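Local coordinates for protein ML032222a iGluR (Mnemiopsis leidyi, PDB 4YKI) that probably serves as a glycine-activated ion channel subunit of the ionotropic glutamate receptor family, holding glycine in the cleft of its ligand-binding domain, at residues V15-F20 with G142-E147; D91-S96 with I186-V191; E129-D134 with Y158-D163. All coordinates share one frame; numbering follows the deposited sequence. Where two conformers were deposited one is given.

Interaction 1. Residues V15-F20 with G142-E147; sequences VEEQPF and GSRHPE. With GLY (glycine), chain E.
Glu17 and Arg144 form a salt bridge across the cleft of the two-lobed clamshell that ionotropic glutamate receptors share with periplasmic binding proteins, and they show how a buried ion pair can join two lobes over a bound ligand. The backbones stay far apart, 12.2 Å between the CA atoms of Glu17 and Arg144, and the side chains span the gap from opposite directions. Arg144 runs straight: with CG anti to the backbone N (chi1 -175°), the extended chain carries the guanidinium across the cleft, where NH1 and NH2 meet the carboxylate end-on. NH1 of Arg144 gives a hydrogen bond of 2.8 Å to the syn lone pair of Glu17 OE1, with an N-H...O angle of 154°. Beside it NH2 of Arg144 reaches Glu17 OE2 at 3.0 Å, again on the syn side but from outside the carboxylate plane. The two flat groups are turned 53° against each other, so the double grip is twisted. The guanidinium has further partners: Phe63 adds a cation-pi contact, and NE makes a salt bridge with Asp187. With a leucine in place of Arg144, the buried carboxylates of Glu17 and Asp187 would probably be left without their positive mate, and the tie between the lobes would be lost. Away from the ligand, Ser143 N is satisfied by Glu147 OE1 at 2.8 Å. Arg144 is the N-cap of helix 145-152, and the backbone N of His145, in the first turn, gives a 2.9 Å hydrogen bond to atom O of the ligand glycine, a position where the helix end would be expected to favour a carboxylate. The ligand also touches the bridge itself, its CA lying 3.5 Å above the guanidinium plane of Arg144, over the centre.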
loop_
_atom_site.group_PDB
_atom_site.type_symbol
_atom_site.label_atom_id
_atom_site.label_comp_id
_atom_site.label_asym_id
_atom_site.label_seq_id
_atom_site.Cartn_x
_atom_site.Cartn_y
_atom_site.Cartn_z
ATOM N N VAL B 15 -16.826 -12.398 -4.909
ATOM C CA VAL B 15 -17.392 -12.662 -6.225
ATOM C C VAL B 15 -16.246 -13.081 -7.139
ATOM O O VAL B 15 -15.087 -12.843 -6.829
ATOM C CB VAL B 15 -18.085 -11.425 -6.858
ATOM C CG1 VAL B 15 -19.286 -10.999 -6.076
ATOM C CG2 VAL B 15 -17.128 -10.251 -7.056
ATOM N N GLU B 16 -16.554 -13.662 -8.287
ATOM C CA GLU B 16 -15.511 -13.902 -9.275
ATOM C C GLU B 16 -14.933 -12.583 -9.773
ATOM O O GLU B 16 -15.667 -11.665 -10.091
ATOM C CB GLU B 16 -16.018 -14.710 -10.458
ATOM C CG GLU B 16 -15.005 -14.914 -11.563
ATOM C CD GLU B 16 -15.424 -16.053 -12.460
ATOM O OE1 GLU B 16 -16.361 -15.867 -13.264
ATOM O OE2 GLU B 16 -14.903 -17.159 -12.301
ATOM N N GLU B 17 -13.605 -12.514 -9.825
ATOM C CA GLU B 17 -12.853 -11.413 -10.425
ATOM C C GLU B 17 -11.451 -11.946 -10.710
ATOM O O GLU B 17 -10.588 -11.953 -9.830
ATOM C CB GLU B 17 -12.775 -10.199 -9.497
ATOM C CG GLU B 17 -11.929 -9.066 -10.081
ATOM C CD GLU B 17 -12.609 -7.718 -10.102
ATOM O OE1 GLU B 17 -13.751 -7.634 -10.586
ATOM O OE2 GLU B 17 -11.987 -6.720 -9.662
ATOM N N GLN B 18 -11.231 -12.427 -11.917
ATOM C CA GLN B 18 -9.981 -13.105 -12.220
ATOM C C GLN B 18 -8.865 -12.061 -12.257
ATOM O O GLN B 18 -9.070 -10.964 -12.759
ATOM C CB GLN B 18 -10.101 -13.885 -13.536
ATOM C CG GLN B 18 -11.200 -14.940 -13.424
ATOM C CD GLN B 18 -11.446 -15.750 -14.669
ATOM O OE1 GLN B 18 -10.693 -15.689 -15.634
ATOM N NE2 GLN B 18 -12.517 -16.540 -14.646
ATOM N N PRO B 19 -7.678 -12.390 -11.720
ATOM C CA PRO B 19 -7.193 -13.684 -11.244
ATOM C C PRO B 19 -7.267 -13.793 -9.712
ATOM O O PRO B 19 -6.679 -14.707 -9.136
ATOM C CB PRO B 19 -5.733 -13.660 -11.676
ATOM C CG PRO B 19 -5.340 -12.250 -11.454
ATOM C CD PRO B 19 -6.568 -11.422 -11.830
ATOM N N PHE B 20 -7.963 -12.866 -9.069
ATOM C CA PHE B 20 -8.131 -12.860 -7.631
ATOM C C PHE B 20 -9.058 -13.978 -7.154
ATOM O O PHE B 20 -8.732 -14.678 -6.194
ATOM C CB PHE B 20 -8.625 -11.485 -7.203
ATOM C CG PHE B 20 -7.656 -10.384 -7.541
ATOM C CD1 PHE B 20 -6.464 -10.268 -6.857
ATOM C CD2 PHE B 20 -7.910 -9.504 -8.576
ATOM C CE1 PHE B 20 -5.552 -9.279 -7.181
ATOM C CE2 PHE B 20 -7.000 -8.512 -8.906
ATOM C CZ PHE B 20 -5.822 -8.399 -8.213
ATOM N N GLY B 142 -21.246 -0.168 -13.029
ATOM C CA GLY B 142 -22.014 0.427 -11.958
ATOM C C GLY B 142 -21.736 -0.195 -10.599
ATOM O O GLY B 142 -21.517 -1.401 -10.467
ATOM N N SER B 143 -21.742 0.653 -9.574
ATOM C CA SER B 143 -21.544 0.227 -8.180
ATOM C C SER B 143 -20.227 -0.515 -7.972
ATOM O O SER B 143 -20.157 -1.551 -7.303
ATOM C CB SER B 143 -22.731 -0.605 -7.704
ATOM O OG SER B 143 -23.915 0.183 -7.696
ATOM N N ARG B 144 -19.163 0.057 -8.517
ATOM C CA ARG B 144 -17.814 -0.482 -8.413
ATOM C C ARG B 144 -16.894 0.729 -8.204
ATOM O O ARG B 144 -17.274 1.868 -8.502
ATOM C CB ARG B 144 -17.493 -1.251 -9.704
ATOM C CG ARG B 144 -16.175 -1.997 -9.775
ATOM C CD ARG B 144 -15.949 -2.518 -11.184
ATOM N NE ARG B 144 -14.588 -3.000 -11.442
ATOM C CZ ARG B 144 -14.108 -4.193 -11.106
ATOM N NH1 ARG B 144 -14.850 -5.068 -10.451
ATOM N NH2 ARG B 144 -12.852 -4.502 -11.418
ATOM N N HIS B 145 -15.679 0.478 -7.736
ATOM C CA HIS B 145 -14.755 1.533 -7.321
ATOM C C HIS B 145 -14.440 2.599 -8.379
ATOM O O HIS B 145 -14.462 3.765 -8.047
ATOM C CB HIS B 145 -13.514 0.855 -6.762
ATOM C CG HIS B 145 -12.349 1.747 -6.567
ATOM N ND1 HIS B 145 -12.219 2.579 -5.477
ATOM C CD2 HIS B 145 -11.231 1.892 -7.314
ATOM C CE1 HIS B 145 -11.053 3.192 -5.565
ATOM N NE2 HIS B 145 -10.433 2.794 -6.667
ATOM N N PRO B 146 -14.114 2.229 -9.629
ATOM C CA PRO B 146 -13.795 3.302 -10.578
ATOM C C PRO B 146 -14.929 4.324 -10.714
ATOM O O PRO B 146 -14.675 5.524 -10.700
ATOM C CB PRO B 146 -13.503 2.541 -11.882
ATOM C CG PRO B 146 -12.998 1.192 -11.411
ATOM C CD PRO B 146 -13.868 0.894 -10.213
ATOM N N GLU B 147 -16.168 3.861 -10.835
ATOM C CA GLU B 147 -17.325 4.754 -10.875
ATOM C C GLU B 147 -17.334 5.691 -9.665
ATOM O O GLU B 147 -17.545 6.888 -9.804
ATOM C CB GLU B 147 -18.607 3.933 -10.914
ATOM C CG GLU B 147 -19.863 4.786 -11.017
ATOM C CD GLU B 147 -21.137 4.003 -10.808
ATOM O OE1 GLU B 147 -21.274 3.397 -9.723
ATOM O OE2 GLU B 147 -21.998 4.004 -11.713
HETATM N N GLY E . -12.011 -3.995 -7.437
HETATM C CA GLY E . -13.346 -3.397 -7.665
HETATM C C GLY E . -13.926 -2.714 -6.450
HETATM O O GLY E . -15.003 -2.097 -6.596
HETATM O OXT GLY E . -13.335 -2.803 -5.352
#

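Interaction 2. Residues D91-S96 with I186-V191; sequences DLSTNS and IDEGPV. With GLY (glycine), chain E.
In the glycine pocket of the clamshell, Ser93 and Glu188 close a short polar link beside the ligand's amino group, an example of a ligand being read by residues that also hold one another. Ser93 OG donates to Glu188 OE2 at 2.7 Å, approaching from above the carboxylate plane. The other oxygen, OE1 of Glu188, accepts from the ligand N, also at 2.7 Å, so one carboxylate serves both partners. It gets there because the Glu188 chain, extended at chi2 (179°), reaches straight into the cleft. The ligand N gives a second hydrogen bond to the backbone O of Asp91 at 2.9 Å and a weak one to its OD2 at 3.4 Å. Asp91 OD2 and Glu188 OE1 lie 3.9 Å apart, two carboxylate oxygens whose repulsion, if both are charged, the ligand's ammonium would be expected to ease. At the other end of the ligand, Ser93 N donates almost straight to OXT at 2.9 Å (174°), and Arg98 takes part in holding the carboxylate. A methyl of Val191, CG2, packs 3.6 Å from Asp91 OD2, the two side chains crossing at about a right angle. Tyr214 hydrogen-bonds to Glu188 OE1 from strand 202-218, which also pairs with strand 91-93 through Leu92 and Ala215. Strand 183-188 pairs antiparallel with strand 109-118 and leads into helix 189-195, while His145 of helix 145-152 packs on both Ser93 and Glu188.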
loop_
_atom_site.group_PDB
_atom_site.type_symbol
_atom_site.label_atom_id
_atom_site.label_comp_id
_atom_site.label_asym_id
_atom_site.label_seq_id
_atom_site.Cartn_x
_atom_site.Cartn_y
_atom_site.Cartn_z
ATOM N N ASP B 91 -10.239 -8.506 -4.277
ATOM C CA ASP B 91 -9.520 -7.260 -4.554
ATOM C C ASP B 91 -10.451 -6.090 -4.291
ATOM O O ASP B 91 -11.057 -5.545 -5.204
ATOM C CB ASP B 91 -8.989 -7.252 -5.983
ATOM C CG ASP B 91 -10.067 -7.424 -7.050
ATOM O OD1 ASP B 91 -10.921 -8.336 -6.931
ATOM O OD2 ASP B 91 -10.016 -6.637 -8.050
ATOM N N LEU B 92 -10.553 -5.700 -3.025
ATOM C CA LEU B 92 -11.473 -4.629 -2.639
ATOM C C LEU B 92 -10.709 -3.310 -2.628
ATOM O O LEU B 92 -9.830 -3.086 -1.787
ATOM C CB LEU B 92 -12.143 -4.861 -1.284
ATOM C CG LEU B 92 -13.314 -3.923 -0.979
ATOM C CD1 LEU B 92 -14.506 -4.164 -1.907
ATOM C CD2 LEU B 92 -13.725 -4.060 0.461
ATOM N N SER B 93 -11.059 -2.415 -3.545
ATOM C CA SER B 93 -10.350 -1.145 -3.671
ATOM C C SER B 93 -10.670 -0.217 -2.517
ATOM O O SER B 93 -11.807 -0.138 -2.044
ATOM C CB SER B 93 -10.739 -0.476 -4.967
ATOM O OG SER B 93 -10.469 -1.371 -6.028
ATOM N N THR B 94 -9.649 0.516 -2.081
ATOM C CA THR B 94 -9.793 1.508 -1.022
ATOM C C THR B 94 -10.311 2.825 -1.573
ATOM O O THR B 94 -9.701 3.403 -2.488
ATOM C CB THR B 94 -8.472 1.725 -0.269
ATOM O OG1 THR B 94 -7.439 2.094 -1.191
ATOM C CG2 THR B 94 -8.081 0.461 0.467
ATOM N N ASN B 95 -11.450 3.281 -1.036
ATOM C CA ASN B 95 -11.964 4.623 -1.324
ATOM C C ASN B 95 -12.621 5.229 -0.096
ATOM O O ASN B 95 -13.019 4.533 0.829
ATOM C CB ASN B 95 -12.842 4.695 -2.599
ATOM C CG ASN B 95 -14.161 3.958 -2.495
ATOM O OD1 ASN B 95 -14.956 4.213 -1.603
ATOM N ND2 ASN B 95 -14.435 3.104 -3.479
ATOM N N SER B 96 -12.686 6.549 -0.089
ATOM C CA SER B 96 -13.174 7.283 1.063
ATOM C C SER B 96 -14.657 7.008 1.344
ATOM O O SER B 96 -15.078 6.967 2.494
ATOM C CB SER B 96 -12.914 8.777 0.890
ATOM O OG SER B 96 -11.521 9.064 0.959
ATOM N N ILE B 186 -13.060 2.083 -18.644
ATOM C CA ILE B 186 -12.262 2.678 -17.581
ATOM C C ILE B 186 -12.425 1.810 -16.343
ATOM O O ILE B 186 -13.537 1.694 -15.822
ATOM C CB ILE B 186 -12.745 4.121 -17.266
ATOM C CG1 ILE B 186 -12.727 4.995 -18.529
ATOM C CG2 ILE B 186 -11.896 4.752 -16.147
ATOM C CD1 ILE B 186 -13.415 6.356 -18.374
ATOM N N ASP B 187 -11.337 1.207 -15.889
ATOM C CA ASP B 187 -11.396 0.285 -14.753
ATOM C C ASP B 187 -10.063 0.304 -13.997
ATOM O O ASP B 187 -9.496 1.379 -13.806
ATOM C CB ASP B 187 -11.839 -1.128 -15.178
ATOM C CG ASP B 187 -12.390 -1.923 -14.002
ATOM O OD1 ASP B 187 -13.552 -1.647 -13.596
ATOM O OD2 ASP B 187 -11.647 -2.769 -13.461
ATOM N N GLU B 188 -9.584 -0.865 -13.556
ATOM C CA GLU B 188 -8.464 -0.957 -12.620
ATOM C C GLU B 188 -7.288 -1.673 -13.272
ATOM O O GLU B 188 -7.448 -2.714 -13.890
ATOM C CB GLU B 188 -8.906 -1.676 -11.332
ATOM C CG GLU B 188 -10.088 -1.005 -10.656
ATOM C CD GLU B 188 -10.555 -1.704 -9.393
ATOM O OE1 GLU B 188 -10.232 -2.901 -9.196
ATOM O OE2 GLU B 188 -11.307 -1.049 -8.620
ATOM N N GLY B 189 -6.099 -1.119 -13.078
ATOM C CA GLY B 189 -4.901 -1.613 -13.722
ATOM C C GLY B 189 -4.677 -3.119 -13.658
ATOM O O GLY B 189 -4.499 -3.764 -14.685
ATOM N N PRO B 190 -4.650 -3.710 -12.466
ATOM C CA PRO B 190 -4.284 -5.133 -12.398
ATOM C C PRO B 190 -5.326 -6.048 -13.040
ATOM O O PRO B 190 -5.002 -7.068 -13.649
ATOM C CB PRO B 190 -4.164 -5.382 -10.888
ATOM C CG PRO B 190 -3.838 -4.012 -10.319
ATOM C CD PRO B 190 -4.638 -3.067 -11.143
ATOM N N VAL B 191 -6.599 -5.673 -12.920
ATOM C CA VAL B 191 -7.691 -6.440 -13.490
ATOM C C VAL B 191 -7.611 -6.411 -15.010
ATOM O O VAL B 191 -7.770 -7.434 -15.684
ATOM C CB VAL B 191 -9.051 -5.887 -12.992
ATOM C CG1 VAL B 191 -10.227 -6.535 -13.697
ATOM C CG2 VAL B 191 -9.170 -6.083 -11.478
HETATM N N GLY E . -12.011 -3.995 -7.437
HETATM C CA GLY E . -13.346 -3.397 -7.665
HETATM C C GLY E . -13.926 -2.714 -6.450
HETATM O O GLY E . -15.003 -2.097 -6.596
HETATM O OXT GLY E . -13.335 -2.803 -5.352
#

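Interaction 3. Residues E129-D134 with Y158-D163; sequences ELLDQD and YSRLVD
Leu131 and Leu161 bring the backbones to their closest approach, 7.0 Å between CA atoms, where the 3-10 turn 129-131 lies beside helix 157-164. No hydrogen bond crosses directly between the segments, which makes the pair a worked case of leucine packing at the margin of a lobe. Leu131 CD2 meets Leu161 CD2 at 3.7 Å, the two side chains crossing at about a right angle, and Leu130 CB adds to the same Leu161 methyl at 3.9 Å. On the outer side Leu131 leans on Arg160, with its CD2 4.0 Å from Arg160 CB. Because the Arg160 chain bends at chi3 (58°), its guanidinium folds back over the leucine, and Leu131 CD1 sits above one face, offset toward the rim. The charge has its main partner elsewhere, in a salt bridge from NE to Glu164. A water at the edge of the guanidinium accepts from Arg160 NH1 at 3.0 Å and donates to Asp132 OD1 at 2.6 Å, linking two side chains whose charged atoms do not touch. Within the turn, Gln133 NE2 donates to Leu130 O at 3.0 Å, in the carbonyl plane and on a lone pair, which, with OE1 accepting from Tyr136 N, holds the amide at both ends. Leu130 also touches Trp138, which in turn hydrogen-bonds to Leu161 O. Helix 157-164 belongs to a beta-alpha-beta crossover between the adjacent parallel strands 137-141 and 166-168, and the turn that precedes strand 137-141 packs on it.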
loop_
_atom_site.group_PDB
_atom_site.type_symbol
_atom_site.label_atom_id
_atom_site.label_comp_id
_atom_site.label_asym_id
_atom_site.label_seq_id
_atom_site.Cartn_x
_atom_site.Cartn_y
_atom_site.Cartn_z
ATOM N N GLU B 129 -11.100 13.623 -23.021
ATOM C CA GLU B 129 -11.327 13.866 -24.445
ATOM C C GLU B 129 -12.612 13.227 -24.969
ATOM O O GLU B 129 -13.162 13.664 -25.984
ATOM C CB GLU B 129 -10.145 13.346 -25.260
ATOM C CG GLU B 129 -8.881 14.138 -24.985
ATOM C CD GLU B 129 -7.633 13.569 -25.635
ATOM O OE1 GLU B 129 -7.729 12.588 -26.400
ATOM O OE2 GLU B 129 -6.543 14.124 -25.359
ATOM N N LEU B 130 -13.093 12.191 -24.292
ATOM C CA LEU B 130 -14.320 11.531 -24.692
ATOM C C LEU B 130 -15.525 12.478 -24.733
ATOM O O LEU B 130 -16.460 12.260 -25.508
ATOM C CB LEU B 130 -14.608 10.368 -23.740
ATOM C CG LEU B 130 -13.698 9.155 -23.924
ATOM C CD1 LEU B 130 -13.741 8.280 -22.695
ATOM C CD2 LEU B 130 -14.061 8.359 -25.163
ATOM N N LEU B 131 -15.504 13.510 -23.893
ATOM C CA LEU B 131 -16.652 14.413 -23.747
ATOM C C LEU B 131 -16.855 15.323 -24.959
ATOM O O LEU B 131 -17.936 15.905 -25.121
ATOM C CB LEU B 131 -16.510 15.265 -22.482
ATOM C CG LEU B 131 -16.477 14.483 -21.164
ATOM C CD1 LEU B 131 -16.204 15.414 -19.980
ATOM C CD2 LEU B 131 -17.768 13.696 -20.948
ATOM N N ASP B 132 -15.831 15.449 -25.800
ATOM C CA ASP B 132 -15.843 16.398 -26.913
ATOM C C ASP B 132 -15.831 15.682 -28.261
ATOM O O ASP B 132 -15.328 16.227 -29.242
ATOM C CB ASP B 132 -14.629 17.326 -26.821
ATOM C CG ASP B 132 -14.660 18.223 -25.594
ATOM O OD1 ASP B 132 -15.762 18.669 -25.206
ATOM O OD2 ASP B 132 -13.582 18.493 -25.019
ATOM N N GLN B 133 -16.384 14.470 -28.317
ATOM C CA GLN B 133 -16.371 13.679 -29.549
ATOM C C GLN B 133 -17.490 12.654 -29.503
ATOM O O GLN B 133 -18.126 12.479 -28.450
ATOM C CB GLN B 133 -15.020 12.977 -29.695
ATOM C CG GLN B 133 -14.657 12.046 -28.529
ATOM C CD GLN B 133 -15.249 10.643 -28.660
ATOM O OE1 GLN B 133 -14.964 9.923 -29.616
ATOM N NE2 GLN B 133 -16.061 10.247 -27.683
ATOM N N ASP B 134 -17.728 11.971 -30.628
ATOM C CA ASP B 134 -18.749 10.915 -30.658
ATOM C C ASP B 134 -18.354 9.695 -31.480
ATOM O O ASP B 134 -19.194 8.858 -31.781
ATOM C CB ASP B 134 -20.128 11.442 -31.085
ATOM C CG ASP B 134 -20.128 12.056 -32.457
ATOM O OD1 ASP B 134 -19.102 12.003 -33.156
ATOM O OD2 ASP B 134 -21.182 12.601 -32.846
ATOM N N TYR B 158 -15.218 14.473 -14.556
ATOM C CA TYR B 158 -15.169 13.022 -14.383
ATOM C C TYR B 158 -16.558 12.463 -14.039
ATOM O O TYR B 158 -16.897 11.347 -14.433
ATOM C CB TYR B 158 -14.098 12.599 -13.355
ATOM C CG TYR B 158 -12.695 12.760 -13.901
ATOM C CD1 TYR B 158 -12.121 11.796 -14.722
ATOM C CD2 TYR B 158 -11.968 13.907 -13.640
ATOM C CE1 TYR B 158 -10.854 11.961 -15.238
ATOM C CE2 TYR B 158 -10.705 14.081 -14.146
ATOM C CZ TYR B 158 -10.148 13.101 -14.950
ATOM O OH TYR B 158 -8.896 13.254 -15.488
ATOM N N SER B 159 -17.359 13.202 -13.278
ATOM C CA SER B 159 -18.757 12.830 -13.098
ATOM C C SER B 159 -19.507 12.810 -14.433
ATOM O O SER B 159 -20.361 11.952 -14.646
ATOM C CB SER B 159 -19.463 13.784 -12.125
ATOM O OG SER B 159 -19.163 13.490 -10.782
ATOM N N ARG B 160 -19.216 13.769 -15.307
ATOM C CA ARG B 160 -19.812 13.757 -16.641
ATOM C C ARG B 160 -19.500 12.461 -17.365
ATOM O O ARG B 160 -20.365 11.898 -18.037
ATOM C CB ARG B 160 -19.321 14.910 -17.505
ATOM C CG ARG B 160 -19.875 16.255 -17.165
ATOM C CD ARG B 160 -19.551 17.278 -18.252
ATOM N NE ARG B 160 -20.098 16.829 -19.522
ATOM C CZ ARG B 160 -19.800 17.310 -20.723
ATOM N NH1 ARG B 160 -18.956 18.330 -20.869
ATOM N NH2 ARG B 160 -20.355 16.752 -21.785
ATOM N N LEU B 161 -18.257 11.990 -17.266
ATOM C CA LEU B 161 -17.900 10.730 -17.921
ATOM C C LEU B 161 -18.796 9.603 -17.453
ATOM O O LEU B 161 -19.236 8.780 -18.249
ATOM C CB LEU B 161 -16.450 10.327 -17.640
ATOM C CG LEU B 161 -15.377 11.035 -18.447
ATOM C CD1 LEU B 161 -14.023 10.522 -18.016
ATOM C CD2 LEU B 161 -15.543 10.850 -19.960
ATOM N N VAL B 162 -19.026 9.519 -16.155
ATOM C CA VAL B 162 -19.875 8.461 -15.647
ATOM C C VAL B 162 -21.309 8.649 -16.123
ATOM O O VAL B 162 -21.920 7.717 -16.657
ATOM C CB VAL B 162 -19.797 8.409 -14.124
ATOM C CG1 VAL B 162 -20.835 7.435 -13.558
ATOM C CG2 VAL B 162 -18.389 8.012 -13.701
ATOM N N ASP B 163 -21.841 9.853 -15.961
ATOM C CA ASP B 163 -23.253 10.131 -16.231
ATOM C C ASP B 163 -23.613 9.986 -17.701
ATOM O O ASP B 163 -24.727 9.585 -18.032
ATOM C CB ASP B 163 -23.616 11.545 -15.758
ATOM C CG ASP B 163 -23.547 11.705 -14.231
ATOM O OD1 ASP B 163 -23.530 10.688 -13.503
ATOM O OD2 ASP B 163 -23.517 12.863 -13.759
HETATM O O HOH W 1 -17.709 19.029 -23.514
#

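How the interactions relate
Interactions 1 and 2 lie in the buried heart of the domain, their centres 7 Å apart, and both touch the same glycine; the centre of interaction 3 lies about 23 Å from that of the chain, and the contact is only partly buried. The inner two are charged and interlocked: Arg144 of the first is tied to Asp187 of the second, and Glu17 OE2 comes within 2.5 Å of Asp91 OD2, close enough that one of the acids probably holds a proton. The outer contact relies on leucine methyls and a bridging water. It still meets the others by packing, Val162 on Glu147 and Leu161 on Ile186, and helices 145-152 and 157-164, which carry segments of interactions 1 and 3, follow each other in the chain.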